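Exodeoxyribonuclease III (Archaeoglobus fulgidus, PDB 2VOA) is an archaeal AP endonuclease of the ExoIII family that acts at abasic sites in DNA and probably uses magnesium or manganese ions. Local coordinates at residues E73-F79 with L91-I96; L124-Y128 with A175-I179; P153-H157 with N194-Y198; V187-H192 with A227-C233. The protein carries 1 engineered substitution. The contacts are given in a common frame with arbitrary orientation. Residue numbers count along the deposited sequence, not the author numbering.

Interaction 1 (E73-F79 with L91-I96)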
loop_
_atom_site.group_PDB
_atom_site.type_symbol
_atom_site.label_atom_id
_atom_site.label_comp_id
_atom_site.label_asym_id
_atom_site.label_seq_id
_atom_site.Cartn_x
_atom_site.Cartn_y
_atom_site.Cartn_z
ATOM N N GLU A 73 -21.723 -24.411 -5.603
ATOM C CA GLU A 73 -20.449 -25.065 -5.892
ATOM C C GLU A 73 -20.228 -25.295 -7.393
ATOM O O GLU A 73 -21.034 -25.973 -8.045
ATOM C CB GLU A 73 -20.330 -26.384 -5.121
ATOM C CG GLU A 73 -18.960 -26.993 -5.225
ATOM C CD GLU A 73 -18.790 -28.179 -4.305
ATOM O OE1 GLU A 73 -19.808 -28.775 -3.894
ATOM O OE2 GLU A 73 -17.634 -28.518 -3.987
ATOM N N PRO A 74 -19.148 -24.710 -7.950
ATOM C CA PRO A 74 -18.824 -24.947 -9.357
ATOM C C PRO A 74 -18.540 -26.423 -9.652
ATOM O O PRO A 74 -17.959 -27.143 -8.813
ATOM C CB PRO A 74 -17.553 -24.121 -9.566
ATOM C CG PRO A 74 -17.647 -23.032 -8.557
ATOM C CD PRO A 74 -18.215 -23.730 -7.352
ATOM N N GLU A 75 -19.009 -26.877 -10.809
ATOM C CA GLU A 75 -18.731 -28.231 -11.308
ATOM C C GLU A 75 -18.046 -28.168 -12.660
ATOM O O GLU A 75 -18.059 -27.120 -13.329
ATOM C CB GLU A 75 -20.023 -29.023 -11.487
ATOM C CG GLU A 75 -21.183 -28.473 -10.716
ATOM C CD GLU A 75 -22.351 -29.422 -10.644
ATOM O OE1 GLU A 75 -22.789 -29.918 -11.703
ATOM O OE2 GLU A 75 -22.846 -29.624 -9.524
ATOM N N ASP A 76 -17.444 -29.291 -13.057
ATOM C CA ASP A 76 -16.888 -29.432 -14.408
ATOM C C ASP A 76 -15.946 -28.277 -14.748
ATOM O O ASP A 76 -16.058 -27.645 -15.810
ATOM C CB ASP A 76 -18.021 -29.528 -15.448
ATOM C CG ASP A 76 -18.961 -30.712 -15.199
ATOM O OD1 ASP A 76 -18.506 -31.777 -14.727
ATOM O OD2 ASP A 76 -20.167 -30.572 -15.482
ATOM N N VAL A 77 -15.027 -27.989 -13.830
ATOM C CA VAL A 77 -14.144 -26.829 -13.966
ATOM C C VAL A 77 -13.023 -27.164 -14.947
ATOM O O VAL A 77 -12.404 -28.243 -14.861
ATOM C CB VAL A 77 -13.537 -26.425 -12.600
ATOM C CG1 VAL A 77 -12.625 -25.222 -12.742
ATOM C CG2 VAL A 77 -14.631 -26.146 -11.570
ATOM N N SER A 78 -12.785 -26.259 -15.898
ATOM C CA SER A 78 -11.653 -26.419 -16.831
ATOM C C SER A 78 -10.895 -25.104 -16.991
ATOM O O SER A 78 -11.441 -24.035 -16.726
ATOM C CB SER A 78 -12.106 -26.980 -18.188
ATOM O OG SER A 78 -12.962 -26.076 -18.864
ATOM N N PHE A 79 -9.633 -25.210 -17.423
ATOM C CA PHE A 79 -8.741 -24.050 -17.558
ATOM C C PHE A 79 -8.148 -23.995 -18.959
ATOM O O PHE A 79 -7.716 -25.022 -19.522
ATOM C CB PHE A 79 -7.556 -24.130 -16.566
ATOM C CG PHE A 79 -7.953 -24.458 -15.143
ATOM C CD1 PHE A 79 -7.473 -25.622 -14.524
ATOM C CD2 PHE A 79 -8.825 -23.638 -14.431
ATOM C CE1 PHE A 79 -7.856 -25.935 -13.210
ATOM C CE2 PHE A 79 -9.201 -23.951 -13.116
ATOM C CZ PHE A 79 -8.722 -25.078 -12.517
ATOM N N LEU A 91 -8.274 -18.200 -18.982
ATOM C CA LEU A 91 -9.611 -18.716 -19.258
ATOM C C LEU A 91 -9.931 -19.750 -18.206
ATOM O O LEU A 91 -9.170 -20.700 -18.026
ATOM C CB LEU A 91 -9.682 -19.346 -20.661
ATOM C CG LEU A 91 -11.028 -19.837 -21.222
ATOM C CD1 LEU A 91 -10.953 -20.004 -22.722
ATOM C CD2 LEU A 91 -11.541 -21.183 -20.598
ATOM N N ILE A 92 -11.057 -19.546 -17.534
ATOM C CA ILE A 92 -11.563 -20.530 -16.577
ATOM C C ILE A 92 -13.037 -20.732 -16.873
ATOM O O ILE A 92 -13.772 -19.756 -17.139
ATOM C CB ILE A 92 -11.285 -20.104 -15.090
ATOM C CG1 ILE A 92 -11.631 -21.236 -14.103
ATOM C CG2 ILE A 92 -11.981 -18.768 -14.729
ATOM C CD1 ILE A 92 -11.295 -20.910 -12.654
ATOM N N ARG A 93 -13.457 -21.996 -16.862
ATOM C CA ARG A 93 -14.820 -22.353 -17.219
ATOM C C ARG A 93 -15.405 -23.329 -16.211
ATOM O O ARG A 93 -14.704 -24.189 -15.732
ATOM C CB ARG A 93 -14.823 -22.992 -18.591
ATOM C CG ARG A 93 -16.192 -23.470 -19.066
ATOM C CD ARG A 93 -16.114 -23.749 -20.522
ATOM N NE ARG A 93 -17.419 -23.835 -21.170
ATOM C CZ ARG A 93 -17.558 -24.141 -22.454
ATOM N NH1 ARG A 93 -16.471 -24.353 -23.193
ATOM N NH2 ARG A 93 -18.760 -24.217 -23.005
ATOM N N ALA A 94 -16.684 -23.176 -15.905
ATOM C CA ALA A 94 -17.347 -24.038 -14.932
ATOM C C ALA A 94 -18.835 -24.039 -15.179
ATOM O O ALA A 94 -19.373 -23.077 -15.715
ATOM C CB ALA A 94 -17.049 -23.570 -13.503
ATOM N N LYS A 95 -19.504 -25.121 -14.779
ATOM C CA LYS A 95 -20.948 -25.112 -14.689
ATOM C C LYS A 95 -21.295 -24.686 -13.252
ATOM O O LYS A 95 -20.898 -25.354 -12.275
ATOM C CB LYS A 95 -21.498 -26.516 -14.970
ATOM C CG LYS A 95 -23.022 -26.579 -15.152
ATOM C CD LYS A 95 -23.449 -28.031 -15.227
ATOM C CE LYS A 95 -24.933 -28.198 -15.513
ATOM N NZ LYS A 95 -25.333 -27.423 -16.716
ATOM N N ILE A 96 -22.007 -23.569 -13.129
ATOM C CA ILE A 96 -22.339 -22.998 -11.815
ATOM C C ILE A 96 -23.829 -22.711 -11.762
ATOM O O ILE A 96 -24.329 -21.930 -12.587
ATOM C CB ILE A 96 -21.555 -21.687 -11.558
ATOM C CG1 ILE A 96 -20.052 -21.975 -11.646
ATOM C CG2 ILE A 96 -21.901 -21.098 -10.204
ATOM C CD1 ILE A 96 -19.160 -20.749 -11.643
#
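Glu-73 stays at the margin of the contact, its CA-CB bond pointing away. Pro-74 brings the chain in: its CB lies 4.0 Å from Ala-94 CB and 3.9 Å from Ile-96 CG1. At Glu-75 antiparallel pairing begins. Glu-75 N donates to Lys-95 O at 2.8 Å, and Lys-95 N returns a bond to Glu-75 O at 2.9 Å. Asp-76 then turns a corner, with positive phi and psi (52° and 49°). The register slips by one residue here, so this is a beta bulge. It interrupts the hairpin of strands 77-79 and 91-96, which forms one edge of a six-stranded sheet in the DNase I-like alpha/beta sandwich. Val-77 follows with its CA 3.2 Å from Arg-93 O, a CA-H...O contact, and its CG2 4.0 Å from Ala-94 CB. Ser-78 restores the two-way pairing: Ser-78 N to Arg-93 O is 2.8 Å, and Arg-93 N to Ser-78 O is 2.9 Å. The guanidinium of Arg-93 leads away to a salt bridge with Asp-100. Phe-79 and Ile-92 form a non-hydrogen-bonded pair. Ile-92 CG1 meets the ring edge at Phe-79 CD2, 3.7 Å away. Strands 54-60 and 63-70 of the other sheet also pack on Ile-92.

Interaction 2 (L124-Y128 with A175-I179)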
loop_
_atom_site.group_PDB
_atom_site.type_symbol
_atom_site.label_atom_id
_atom_site.label_comp_id
_atom_site.label_asym_id
_atom_site.label_seq_id
_atom_site.Cartn_x
_atom_site.Cartn_y
_atom_site.Cartn_z
ATOM N N LEU A 124 -8.229 -14.582 -30.293
ATOM C CA LEU A 124 -9.645 -14.377 -30.632
ATOM C C LEU A 124 -10.135 -15.376 -31.693
ATOM O O LEU A 124 -11.272 -15.850 -31.614
ATOM C CB LEU A 124 -9.906 -12.928 -31.071
ATOM C CG LEU A 124 -9.847 -11.894 -29.928
ATOM C CD1 LEU A 124 -9.838 -10.503 -30.560
ATOM C CD2 LEU A 124 -11.014 -12.074 -28.904
ATOM N N GLU A 125 -9.275 -15.753 -32.636
ATOM C CA GLU A 125 -9.649 -16.769 -33.621
ATOM C C GLU A 125 -9.776 -18.150 -32.937
ATOM O O GLU A 125 -10.714 -18.916 -33.187
ATOM C CB GLU A 125 -8.621 -16.823 -34.758
ATOM C CG GLU A 125 -8.799 -17.990 -35.743
ATOM C CD GLU A 125 -10.010 -17.849 -36.668
ATOM O OE1 GLU A 125 -10.215 -18.764 -37.517
ATOM O OE2 GLU A 125 -10.740 -16.824 -36.587
ATOM N N ARG A 126 -8.819 -18.467 -32.075
ATOM C CA ARG A 126 -8.884 -19.727 -31.325
ATOM C C ARG A 126 -10.130 -19.761 -30.448
ATOM O O ARG A 126 -10.812 -20.788 -30.392
ATOM C CB ARG A 126 -7.613 -19.931 -30.501
ATOM C CG ARG A 126 -6.376 -20.202 -31.358
ATOM C CD ARG A 126 -5.306 -20.876 -30.518
ATOM N NE ARG A 126 -4.691 -19.983 -29.539
ATOM C CZ ARG A 126 -4.205 -20.390 -28.364
ATOM N NH1 ARG A 126 -4.292 -21.666 -28.019
ATOM N NH2 ARG A 126 -3.644 -19.531 -27.535
ATOM N N LEU A 127 -10.449 -18.626 -29.823
ATOM C CA LEU A 127 -11.607 -18.544 -28.926
ATOM C C LEU A 127 -12.886 -18.769 -29.720
ATOM O O LEU A 127 -13.815 -19.438 -29.248
ATOM C CB LEU A 127 -11.640 -17.187 -28.215
ATOM C CG LEU A 127 -12.778 -17.035 -27.208
ATOM C CD1 LEU A 127 -12.695 -18.127 -26.153
ATOM C CD2 LEU A 127 -12.689 -15.670 -26.541
ATOM N N TYR A 128 -12.947 -18.211 -30.925
ATOM C CA TYR A 128 -14.075 -18.482 -31.827
ATOM C C TYR A 128 -14.325 -19.985 -32.017
ATOM O O TYR A 128 -15.431 -20.480 -31.789
ATOM C CB TYR A 128 -13.832 -17.807 -33.202
ATOM C CG TYR A 128 -14.886 -18.172 -34.235
ATOM C CD1 TYR A 128 -14.665 -19.207 -35.152
ATOM C CD2 TYR A 128 -16.114 -17.497 -34.275
ATOM C CE1 TYR A 128 -15.641 -19.545 -36.099
ATOM C CE2 TYR A 128 -17.099 -17.830 -35.215
ATOM C CZ TYR A 128 -16.848 -18.864 -36.114
ATOM O OH TYR A 128 -17.789 -19.217 -37.052
ATOM N N ALA A 175 -12.476 -9.533 -35.195
ATOM C CA ALA A 175 -12.280 -10.871 -34.636
ATOM C C ALA A 175 -13.213 -11.124 -33.458
ATOM O O ALA A 175 -13.756 -12.208 -33.293
ATOM C CB ALA A 175 -10.824 -11.096 -34.240
ATOM N N TYR A 176 -13.439 -10.084 -32.662
ATOM C CA TYR A 176 -14.305 -10.196 -31.497
ATOM C C TYR A 176 -15.754 -10.325 -31.978
ATOM O O TYR A 176 -16.493 -11.225 -31.550
ATOM C CB TYR A 176 -14.105 -8.957 -30.630
ATOM C CG TYR A 176 -14.988 -8.873 -29.424
ATOM C CD1 TYR A 176 -14.816 -9.739 -28.350
ATOM C CD2 TYR A 176 -16.010 -7.922 -29.354
ATOM C CE1 TYR A 176 -15.609 -9.661 -27.223
ATOM C CE2 TYR A 176 -16.825 -7.820 -28.200
ATOM C CZ TYR A 176 -16.621 -8.688 -27.153
ATOM O OH TYR A 176 -17.400 -8.616 -26.029
ATOM N N LYS A 177 -16.141 -9.463 -32.907
ATOM C CA LYS A 177 -17.517 -9.505 -33.440
ATOM C C LYS A 177 -17.833 -10.826 -34.138
ATOM O O LYS A 177 -18.973 -11.282 -34.096
ATOM C CB LYS A 177 -17.795 -8.312 -34.333
ATOM C CG LYS A 177 -17.761 -6.983 -33.562
ATOM C CD LYS A 177 -17.718 -5.841 -34.572
ATOM C CE LYS A 177 -18.423 -4.639 -34.049
ATOM N NZ LYS A 177 -19.213 -3.966 -35.152
ATOM N N LYS A 178 -16.823 -11.464 -34.737
ATOM C CA LYS A 178 -17.004 -12.786 -35.331
ATOM C C LYS A 178 -17.513 -13.800 -34.299
ATOM O O LYS A 178 -18.369 -14.647 -34.605
ATOM C CB LYS A 178 -15.673 -13.247 -35.942
ATOM C CG LYS A 178 -15.710 -14.612 -36.601
ATOM C CD LYS A 178 -14.317 -15.022 -37.073
ATOM C CE LYS A 178 -14.293 -16.474 -37.513
ATOM N NZ LYS A 178 -13.109 -16.830 -38.332
ATOM N N ILE A 179 -17.010 -13.694 -33.072
ATOM C CA ILE A 179 -17.456 -14.568 -31.980
ATOM C C ILE A 179 -18.882 -14.216 -31.567
ATOM O O ILE A 179 -19.708 -15.105 -31.391
ATOM C CB ILE A 179 -16.541 -14.489 -30.746
ATOM C CG1 ILE A 179 -15.045 -14.647 -31.146
ATOM C CG2 ILE A 179 -16.935 -15.577 -29.738
ATOM C CD1 ILE A 179 -14.013 -14.436 -29.968
HETATM O O HOH W 1 -12.450 -14.569 -33.895
#
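This is a contact between two nearly parallel helices, 115-134 and 170-180, on the outer side of one beta sheet. The axes of the two short segments lie 9.0 Å apart at an angle of 8°. Apolar side chains fill the side nearer the sheet. Leu-124 CB meets Ala-175 CB at 3.8 Å. Ile-179 CD1 touches both leucines, 4.0 Å from Leu-124 CD2 and 3.9 Å from Leu-127 CD2. Leu-127 and Ile-179 both also touch Trp-143 of strand 141-144, and Tyr-176 touches strand 218-222. This is a helix layer on a sheet, as expected of the four-layered alpha/beta sandwich of the DNase I-like fold. Polar groups close the other side. Lys-178 NZ makes a salt bridge with Glu-125 OE2 at 2.9 Å, while Glu-125 OE1 bonds to His-129. The lysine also crosses the ring of Tyr-128. Its CE sits 3.5 Å from the ring centroid, only 6° off the normal, as a CH-pi contact. Its NZ, 4.5 Å from the same centroid, adds a cation-pi interaction. A water donates to Ala-175 O at 2.8 Å and, weakly, to Leu-124 O at 2.9 Å, so it links the two backbones.

Interaction 3 (P153-H157 with N194-Y198)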
loop_
_atom_site.group_PDB
_atom_site.type_symbol
_atom_site.label_atom_id
_atom_site.label_comp_id
_atom_site.label_asym_id
_atom_site.label_seq_id
_atom_site.Cartn_x
_atom_site.Cartn_y
_atom_site.Cartn_z
ATOM N N PRO A 153 -18.116 2.253 -31.682
ATOM C CA PRO A 153 -17.587 3.582 -31.314
ATOM C C PRO A 153 -18.086 4.099 -29.946
ATOM O O PRO A 153 -17.342 4.763 -29.240
ATOM C CB PRO A 153 -18.007 4.496 -32.469
ATOM C CG PRO A 153 -18.413 3.583 -33.626
ATOM C CD PRO A 153 -18.840 2.265 -32.974
ATOM N N ILE A 154 -19.321 3.776 -29.573
ATOM C CA ILE A 154 -19.839 4.161 -28.234
ATOM C C ILE A 154 -19.036 3.582 -27.044
ATOM O O ILE A 154 -19.095 4.107 -25.931
ATOM C CB ILE A 154 -21.349 3.820 -28.098
ATOM C CG1 ILE A 154 -21.989 4.535 -26.892
ATOM C CG2 ILE A 154 -21.546 2.301 -28.075
ATOM C CD1 ILE A 154 -21.858 6.005 -26.893
ATOM N N ASP A 155 -18.250 2.525 -27.295
ATOM C CA ASP A 155 -17.466 1.867 -26.238
ATOM C C ASP A 155 -16.138 2.548 -25.902
ATOM O O ASP A 155 -15.419 2.098 -25.010
ATOM C CB ASP A 155 -17.205 0.397 -26.602
ATOM C CG ASP A 155 -18.481 -0.405 -26.707
ATOM O OD1 ASP A 155 -18.782 -0.888 -27.816
ATOM O OD2 ASP A 155 -19.206 -0.520 -25.683
ATOM N N VAL A 156 -15.824 3.632 -26.603
ATOM C CA VAL A 156 -14.591 4.391 -26.343
ATOM C C VAL A 156 -14.909 5.895 -26.296
ATOM O O VAL A 156 -15.855 6.377 -26.950
ATOM C CB VAL A 156 -13.446 4.109 -27.408
ATOM C CG1 VAL A 156 -13.089 2.628 -27.478
ATOM C CG2 VAL A 156 -13.791 4.655 -28.791
ATOM N N HIS A 157 -14.125 6.640 -25.528
ATOM C CA HIS A 157 -14.388 8.079 -25.397
ATOM C C HIS A 157 -14.110 8.903 -26.672
ATOM O O HIS A 157 -14.747 9.947 -26.893
ATOM C CB HIS A 157 -13.633 8.666 -24.191
ATOM C CG HIS A 157 -12.149 8.468 -24.246
ATOM N ND1 HIS A 157 -11.332 9.188 -25.089
ATOM C CD2 HIS A 157 -11.336 7.643 -23.548
ATOM C CE1 HIS A 157 -10.079 8.800 -24.921
ATOM N NE2 HIS A 157 -10.054 7.869 -23.985
ATOM N N ASN A 194 -26.454 2.427 -27.092
ATOM C CA ASN A 194 -25.995 3.774 -27.495
ATOM C C ASN A 194 -25.830 4.778 -26.356
ATOM O O ASN A 194 -26.219 5.946 -26.481
ATOM C CB ASN A 194 -26.922 4.335 -28.579
ATOM C CG ASN A 194 -26.917 3.479 -29.816
ATOM O OD1 ASN A 194 -25.881 2.929 -30.173
ATOM N ND2 ASN A 194 -28.056 3.322 -30.441
ATOM N N GLU A 195 -25.256 4.306 -25.253
ATOM C CA GLU A 195 -25.121 5.124 -24.053
ATOM C C GLU A 195 -23.688 5.005 -23.543
ATOM O O GLU A 195 -23.114 3.920 -23.519
ATOM C CB GLU A 195 -26.120 4.655 -22.994
ATOM C CG GLU A 195 -26.218 5.520 -21.746
ATOM C CD GLU A 195 -27.276 4.998 -20.758
ATOM O OE1 GLU A 195 -28.120 4.153 -21.136
ATOM O OE2 GLU A 195 -27.231 5.444 -19.599
ATOM N N ARG A 196 -23.106 6.147 -23.183
ATOM C CA ARG A 196 -21.730 6.175 -22.699
ATOM C C ARG A 196 -21.677 5.571 -21.310
ATOM O O ARG A 196 -22.170 6.185 -20.343
ATOM C CB ARG A 196 -21.212 7.608 -22.661
ATOM C CG ARG A 196 -20.997 8.219 -24.049
ATOM C CD ARG A 196 -20.648 9.680 -23.912
ATOM N NE ARG A 196 -21.755 10.387 -23.290
ATOM C CZ ARG A 196 -21.696 11.621 -22.807
ATOM N NH1 ARG A 196 -20.565 12.306 -22.846
ATOM N NH2 ARG A 196 -22.777 12.160 -22.267
ATOM N N ILE A 197 -21.137 4.355 -21.247
ATOM C CA ILE A 197 -20.959 3.583 -20.016
ATOM C C ILE A 197 -19.584 2.950 -20.118
ATOM O O ILE A 197 -19.318 2.221 -21.072
ATOM C CB ILE A 197 -22.004 2.482 -19.872
ATOM C CG1 ILE A 197 -23.413 3.083 -19.788
ATOM C CG2 ILE A 197 -21.692 1.600 -18.607
ATOM C CD1 ILE A 197 -24.528 2.075 -19.728
ATOM N N TYR A 198 -18.717 3.230 -19.137
ATOM C CA TYR A 198 -17.327 2.766 -19.214
ATOM C C TYR A 198 -17.031 1.849 -18.036
ATOM O O TYR A 198 -17.543 2.062 -16.937
ATOM C CB TYR A 198 -16.336 3.929 -19.263
ATOM C CG TYR A 198 -16.594 4.852 -20.422
ATOM C CD1 TYR A 198 -16.775 6.210 -20.203
ATOM C CD2 TYR A 198 -16.700 4.359 -21.733
ATOM C CE1 TYR A 198 -17.015 7.096 -21.251
ATOM C CE2 TYR A 198 -16.937 5.242 -22.802
ATOM C CZ TYR A 198 -17.126 6.594 -22.545
ATOM O OH TYR A 198 -17.367 7.470 -23.590
HETATM O O HOH W 2 -19.891 3.157 -23.601
#
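Ile-154 and Tyr-198 carry most of this contact between two loops. Ile-154 lies in the short 3-10 segment 153-155, and its CA-CB bond points toward the loop 194-198. Its CG1 is 3.6 Å from Glu-195 O and 3.9 Å from Asn-194 C. Its CD1 rests 3.7 Å from Arg-196 CG, the aliphatic part of a side chain whose charged end leads away. Tyr-198 approaches from the other end of the loop. Asp-155 O lies at the edge of its ring, 4.1 Å from Tyr-198 CE2, and Ile-154 O is 4.0 Å from the same atom. Tyr-198 OH stands 3.5 Å from His-157 CA. Between these two contacts a water takes a hydrogen bond from Ile-197 N at 2.9 Å and gives one to Ile-154 O at 2.6 Å. The segments belong to the long loops that follow strand 141-144 and helix 187-191 in this DNase I-like fold. The CA-CB bond of Asp-155 points away from 194-198, and its carboxylate forms salt bridges with Arg-189 and Arg-216. No direct hydrogen bond joins the two segments. Their fit therefore rests on van der Waals contact and a water bridge, while the charged links run through neighbouring residues.

Interaction 4 (V187-H192 with A227-C233)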
loop_
_atom_site.group_PDB
_atom_site.type_symbol
_atom_site.label_atom_id
_atom_site.label_comp_id
_atom_site.label_asym_id
_atom_site.label_seq_id
_atom_site.Cartn_x
_atom_site.Cartn_y
_atom_site.Cartn_z
ATOM N N VAL A 187 -25.295 -8.035 -23.390
ATOM C CA VAL A 187 -26.522 -7.618 -22.685
ATOM C C VAL A 187 -26.485 -6.159 -22.212
ATOM O O VAL A 187 -27.539 -5.529 -22.067
ATOM C CB VAL A 187 -26.927 -8.624 -21.542
ATOM C CG1 VAL A 187 -27.304 -9.959 -22.145
ATOM C CG2 VAL A 187 -25.805 -8.751 -20.475
ATOM N N LEU A 188 -25.285 -5.621 -21.978
ATOM C CA LEU A 188 -25.156 -4.181 -21.650
ATOM C C LEU A 188 -25.900 -3.355 -22.693
ATOM O O LEU A 188 -26.590 -2.390 -22.344
ATOM C CB LEU A 188 -23.681 -3.751 -21.586
ATOM C CG LEU A 188 -23.502 -2.255 -21.255
ATOM C CD1 LEU A 188 -24.161 -1.893 -19.914
ATOM C CD2 LEU A 188 -21.998 -1.929 -21.279
ATOM N N ARG A 189 -25.796 -3.754 -23.967
ATOM C CA ARG A 189 -26.474 -3.021 -25.058
ATOM C C ARG A 189 -27.932 -3.418 -25.323
ATOM O O ARG A 189 -28.677 -2.677 -25.983
ATOM C CB ARG A 189 -25.622 -3.044 -26.342
ATOM C CG ARG A 189 -24.187 -2.559 -26.118
ATOM C CD ARG A 189 -24.191 -1.159 -25.498
ATOM N NE ARG A 189 -22.853 -0.606 -25.375
ATOM C CZ ARG A 189 -22.581 0.510 -24.729
ATOM N NH1 ARG A 189 -23.576 1.209 -24.169
ATOM N NH2 ARG A 189 -21.330 0.942 -24.679
ATOM N N LYS A 190 -28.373 -4.549 -24.765
ATOM C CA LYS A 190 -29.821 -4.795 -24.691
ATOM C C LYS A 190 -30.512 -3.750 -23.803
ATOM O O LYS A 190 -31.585 -3.218 -24.148
ATOM C CB LYS A 190 -30.077 -6.206 -24.137
ATOM C CG LYS A 190 -31.559 -6.608 -24.115
ATOM C CD LYS A 190 -31.824 -7.963 -23.435
ATOM C CE LYS A 190 -33.297 -8.326 -23.640
ATOM N NZ LYS A 190 -33.841 -9.042 -22.463
ATOM N N ILE A 191 -29.879 -3.450 -22.668
ATOM C CA ILE A 191 -30.492 -2.614 -21.636
ATOM C C ILE A 191 -30.169 -1.128 -21.845
ATOM O O ILE A 191 -31.016 -0.265 -21.588
ATOM C CB ILE A 191 -30.036 -3.068 -20.208
ATOM C CG1 ILE A 191 -30.386 -4.540 -19.967
ATOM C CG2 ILE A 191 -30.689 -2.201 -19.107
ATOM C CD1 ILE A 191 -31.895 -4.907 -20.156
ATOM N N HIS A 192 -28.930 -0.872 -22.273
ATOM C CA HIS A 192 -28.382 0.484 -22.405
ATOM C C HIS A 192 -27.760 0.700 -23.777
ATOM O O HIS A 192 -26.565 0.970 -23.883
ATOM C CB HIS A 192 -27.342 0.749 -21.324
ATOM C CG HIS A 192 -27.919 0.841 -19.950
ATOM N ND1 HIS A 192 -28.669 1.916 -19.520
ATOM C CD2 HIS A 192 -27.876 -0.032 -18.916
ATOM C CE1 HIS A 192 -29.045 1.710 -18.267
ATOM N NE2 HIS A 192 -28.569 0.541 -17.876
ATOM N N ALA A 227 -30.225 -14.421 -22.618
ATOM C CA ALA A 227 -30.330 -12.990 -22.945
ATOM C C ALA A 227 -31.779 -12.505 -22.937
ATOM O O ALA A 227 -32.057 -11.388 -22.484
ATOM C CB ALA A 227 -29.670 -12.718 -24.294
ATOM N N GLU A 228 -32.695 -13.335 -23.452
ATOM C CA GLU A 228 -34.127 -13.008 -23.486
ATOM C C GLU A 228 -34.676 -12.638 -22.109
ATOM O O GLU A 228 -35.629 -11.852 -22.017
ATOM C CB GLU A 228 -34.941 -14.163 -24.078
ATOM C CG GLU A 228 -34.742 -14.352 -25.584
ATOM C CD GLU A 228 -35.485 -13.321 -26.451
ATOM O OE1 GLU A 228 -36.389 -12.611 -25.935
ATOM O OE2 GLU A 228 -35.168 -13.244 -27.671
ATOM N N ARG A 229 -34.074 -13.225 -21.069
ATOM C CA ARG A 229 -34.458 -13.043 -19.658
ATOM C C ARG A 229 -33.654 -11.933 -18.953
ATOM O O ARG A 229 -33.866 -11.666 -17.766
ATOM C CB ARG A 229 -34.323 -14.386 -18.913
ATOM C CG ARG A 229 -35.407 -15.387 -19.315
ATOM C CD ARG A 229 -35.216 -16.727 -18.619
ATOM N NE ARG A 229 -36.231 -17.698 -19.052
ATOM C CZ ARG A 229 -37.329 -18.023 -18.378
ATOM N NH1 ARG A 229 -37.603 -17.478 -17.192
ATOM N NH2 ARG A 229 -38.164 -18.912 -18.899
ATOM N N CYS A 230 -32.772 -11.242 -19.687
ATOM C CA CYS A 230 -31.972 -10.181 -19.060
ATOM C C CYS A 230 -32.850 -8.966 -18.815
ATOM O O CYS A 230 -33.423 -8.427 -19.777
ATOM C CB CYS A 230 -30.760 -9.770 -19.907
ATOM S SG CYS A 230 -29.759 -8.543 -19.049
ATOM N N VAL A 231 -32.961 -8.551 -17.552
ATOM C CA VAL A 231 -33.821 -7.420 -17.182
ATOM C C VAL A 231 -33.046 -6.166 -16.744
ATOM O O VAL A 231 -33.623 -5.074 -16.667
ATOM C CB VAL A 231 -34.864 -7.817 -16.111
ATOM C CG1 VAL A 231 -35.892 -8.794 -16.692
ATOM C CG2 VAL A 231 -34.164 -8.373 -14.871
ATOM N N ASP A 232 -31.757 -6.320 -16.477
ATOM C CA ASP A 232 -30.909 -5.174 -16.121
ATOM C C ASP A 232 -29.435 -5.493 -16.377
ATOM O O ASP A 232 -29.039 -6.657 -16.411
ATOM C CB ASP A 232 -31.117 -4.785 -14.663
ATOM C CG ASP A 232 -30.729 -3.323 -14.385
ATOM O OD1 ASP A 232 -30.413 -2.562 -15.347
ATOM O OD2 ASP A 232 -30.776 -2.932 -13.206
ATOM N N CYS A 233 -28.643 -4.444 -16.611
ATOM C CA CYS A 233 -27.211 -4.570 -16.769
ATOM C C CYS A 233 -26.663 -3.169 -16.567
ATOM O O CYS A 233 -27.233 -2.194 -17.071
ATOM C CB CYS A 233 -26.847 -5.100 -18.149
ATOM S SG CYS A 233 -25.070 -5.402 -18.392
HETATM O O HOH W 3 -29.424 -0.044 -15.420
#
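Helix 187-191 crosses strand 230-233 at about 95° in this DNase I-like fold, with the segment axes 7.2 Å apart. The strand lies at the edge of one sheet, and the helix directly follows strand 185-186 of the other. Ala-227 starts a type I beta turn that ends at Cys-230. Its CB lies 4.2 Å from Val-187 CG1. The carbonyls of the turn gather round Lys-190 NZ, which donates to Ala-227 O at 2.9 Å and Cys-230 O at 2.8 Å, and weakly to Glu-228 O at 3.4 Å. Cys-230 points its thiol at the helix, with SG 3.8 Å from Val-187 CB. Val-231 and Asp-232 both face Val-254 of strand 251-255, a classic beta bulge. A water donates to Asp-232 OD1 at 2.7 Å and hydrogen-bonds to His-192 NE2, also at 2.7 Å, while His-192 ND1 hydrogen-bonds to Glu-195. Cys-233 returns to the helix and buries the most surface here: its SG sits 3.5 Å from Leu-188 CA and 4.0 Å from Val-187 CG2.

In the fold
Interactions 3 and 4 are the most closely joined. Asp-155 OD2 and Arg-189 NH2 form a salt bridge of 2.8 Å, and Ile-197 CD1 packs on His-192 CB at 3.5 Å. Their segments alternate along the chain. Interactions 1 and 2 meet where Leu-91 CD1 lies 4.3 Å from Leu-127 CD1. Interactions 1 and 3 sit on opposite sides of the chain's centre, their centres 31 Å apart. The predicted active site has neighbours in all four: the side chain of Leu-91 is about 7 Å from that of Tyr-105, and those of Tyr-176, Leu-188 and Tyr-198 are each about 8 Å from that of Asp-218. The nearest atoms to bound DNA are about 13 to 18 Å away.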